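Local coordinates for protein beta sliding clamp (Bartonella birtlesii LL-WM9, PDB 6PTR) that probably forms a ring-shaped, head-to-tail dimeric clamp around DNA that tethers DNA polymerase and other proteins and makes replication processive, at residues C[12-18]-C[63-67]. Sequence-based numbering, arbitrary orientation.
Sequences TVDRSQF and ESFTV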
loop_
_atom_site.group_PDB
_atom_site.type_symbol
_atom_site.label_atom_id
_atom_site.label_comp_id
_atom_site.label_asym_id
_atom_site.label_seq_id
_atom_site.Cartn_x
_atom_site.Cartn_y
_atom_site.Cartn_z
ATOM N N THR C 12 23.781 24.625 -8.789
ATOM C CA THR C 12 23.708 23.408 -9.591
ATOM C C THR C 12 24.049 22.246 -8.673
ATOM O O THR C 12 25.130 22.231 -8.086
ATOM C CB THR C 12 24.687 23.467 -10.769
ATOM O OG1 THR C 12 24.344 24.563 -11.624
ATOM C CG2 THR C 12 24.654 22.161 -11.580
ATOM N N VAL C 13 23.134 21.284 -8.536
ATOM C CA VAL C 13 23.339 20.199 -7.584
ATOM C C VAL C 13 23.220 18.860 -8.293
ATOM O O VAL C 13 22.595 18.739 -9.347
ATOM C CB VAL C 13 22.335 20.275 -6.431
ATOM C CG1 VAL C 13 22.528 21.587 -5.692
ATOM C CG2 VAL C 13 20.925 20.145 -6.983
ATOM N N ASP C 14 23.844 17.843 -7.697
ATOM C CA ASP C 14 23.669 16.484 -8.176
ATOM C C ASP C 14 22.270 16.022 -7.802
ATOM O O ASP C 14 21.842 16.180 -6.656
ATOM C CB ASP C 14 24.738 15.573 -7.566
ATOM C CG ASP C 14 24.572 14.117 -7.965
ATOM O OD1 ASP C 14 24.860 13.773 -9.131
ATOM O OD2 ASP C 14 24.167 13.311 -7.099
ATOM N N ARG C 15 21.551 15.444 -8.768
ATOM C CA ARG C 15 20.175 15.033 -8.489
ATOM C C ARG C 15 20.118 14.026 -7.342
ATOM O O ARG C 15 19.310 14.167 -6.418
ATOM C CB ARG C 15 19.539 14.461 -9.751
ATOM C CG ARG C 15 18.129 13.941 -9.533
ATOM C CD ARG C 15 18.134 12.449 -9.221
ATOM N NE ARG C 15 16.780 11.974 -8.945
ATOM C CZ ARG C 15 16.489 10.812 -8.366
ATOM N NH1 ARG C 15 17.455 9.988 -7.970
ATOM N NH2 ARG C 15 15.220 10.481 -8.167
ATOM N N SER C 16 20.978 13.004 -7.383
ATOM C CA SER C 16 20.884 11.931 -6.396
ATOM C C SER C 16 21.220 12.433 -4.999
ATOM O O SER C 16 20.538 12.086 -4.030
ATOM C CB SER C 16 21.789 10.771 -6.790
ATOM O OG SER C 16 21.206 10.050 -7.856
ATOM N N GLN C 17 22.252 13.264 -4.884
ATOM C CA GLN C 17 22.574 13.870 -3.597
ATOM C C GLN C 17 21.426 14.732 -3.084
ATOM O O GLN C 17 21.038 14.642 -1.909
ATOM C CB GLN C 17 23.856 14.693 -3.724
ATOM C CG GLN C 17 24.095 15.604 -2.540
ATOM C CD GLN C 17 24.412 14.820 -1.293
ATOM O OE1 GLN C 17 25.420 14.113 -1.235
ATOM N NE2 GLN C 17 23.545 14.920 -0.290
ATOM N N PHE C 18 20.874 15.589 -3.949
ATOM C CA PHE C 18 19.783 16.469 -3.545
ATOM C C PHE C 18 18.552 15.675 -3.125
ATOM O O PHE C 18 17.874 16.027 -2.149
ATOM C CB PHE C 18 19.422 17.415 -4.690
ATOM C CG PHE C 18 18.444 18.493 -4.295
ATOM C CD1 PHE C 18 18.846 19.528 -3.469
ATOM C CD2 PHE C 18 17.147 18.491 -4.768
ATOM C CE1 PHE C 18 17.960 20.522 -3.087
ATOM C CE2 PHE C 18 16.256 19.495 -4.385
ATOM C CZ PHE C 18 16.679 20.510 -3.535
ATOM N N GLU C 63 19.452 19.394 7.001
ATOM C CA GLU C 63 20.550 18.619 6.452
ATOM C C GLU C 63 21.310 19.522 5.507
ATOM O O GLU C 63 20.706 20.348 4.823
ATOM C CB GLU C 63 20.117 17.380 5.687
ATOM C CG GLU C 63 21.380 16.512 5.405
ATOM C CD GLU C 63 21.127 15.458 4.409
ATOM O OE1 GLU C 63 22.027 15.153 3.598
ATOM O OE2 GLU C 63 20.002 14.945 4.427
ATOM N N SER C 64 22.623 19.360 5.472
ATOM C CA SER C 64 23.455 20.228 4.663
ATOM C C SER C 64 24.372 19.377 3.816
ATOM O O SER C 64 24.758 18.279 4.221
ATOM C CB SER C 64 24.286 21.150 5.542
ATOM O OG SER C 64 23.458 21.707 6.548
ATOM N N PHE C 65 24.737 19.901 2.644
ATOM C CA PHE C 65 25.745 19.237 1.830
ATOM C C PHE C 65 26.576 20.273 1.085
ATOM O O PHE C 65 26.120 21.386 0.806
ATOM C CB PHE C 65 25.124 18.232 0.836
ATOM C CG PHE C 65 24.083 18.810 -0.087
ATOM C CD1 PHE C 65 22.788 19.043 0.349
ATOM C CD2 PHE C 65 24.398 19.090 -1.411
ATOM C CE1 PHE C 65 21.826 19.557 -0.508
ATOM C CE2 PHE C 65 23.429 19.591 -2.280
ATOM C CZ PHE C 65 22.146 19.826 -1.829
ATOM N N THR C 66 27.781 19.847 0.715
ATOM C CA THR C 66 28.766 20.708 0.070
ATOM C C THR C 66 28.449 20.860 -1.411
ATOM O O THR C 66 28.259 19.865 -2.113
ATOM C CB THR C 66 30.159 20.117 0.260
ATOM O OG1 THR C 66 30.528 20.200 1.650
ATOM C CG2 THR C 66 31.175 20.847 -0.612
ATOM N N VAL C 67 28.360 22.107 -1.876
ATOM C CA VAL C 67 28.102 22.440 -3.280
ATOM C C VAL C 67 28.895 23.682 -3.621
ATOM O O VAL C 67 28.908 24.635 -2.842
ATOM C CB VAL C 67 26.620 22.762 -3.586
ATOM C CG1 VAL C 67 26.398 22.809 -5.095
ATOM C CG2 VAL C 67 25.689 21.806 -2.938
#
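Glu63 reaches from strand 59-69 toward Gln17 at the start of helix 15-26, within the N-terminal domain of the sliding clamp. The strand belongs to one sheet of this DNA-clamp fold, while strand 10-14 is an edge strand of another within this chain. Helix 15-26 follows strand 10-14 and packs against both sheets. No hydrogen bond joins 12-18 to 63-67, and the contact is mainly apolar. Glu63 OE1 lies 4.2 Å from Gln17 NE2, and its hydrogen bond goes to Ser21 OG one helical turn further on. Arg24 NH1 adds a weak, long ion pair to the same oxygen.

Phe65 comes next and provides most of the packing on the 63-67 side. Its CG stands between the backbone N and the carbonyl carbon (chi1 56°), and the ring is directed at the helix start. Gln17 CG makes an off-centre CH-pi contact, 4.2 Å from the centroid of the Phe65 ring. The Gln17 chain bends at chi2 (68°), and its amide runs back past Phe65 CB, with amide and ring planes only 18° apart. At the far end of the ring, Phe65 CZ meets the edge of the Phe18 ring, 3.7 Å from Phe18 CD1. Val13 CG1 approaches the Phe65 edge, 4.1 Å from CE2. The helix start itself is fixed by Asp14, the N-cap, whose OD2 accepts from Gln17 N at 2.9 Å.

Val67 closes the contact at the end of the segment. Both its methyls face Val13 CG1, with Val67 CG1 4.1 Å away. That same Val67 CG1 also sits 3.3 Å from the backbone oxygen Thr12 O.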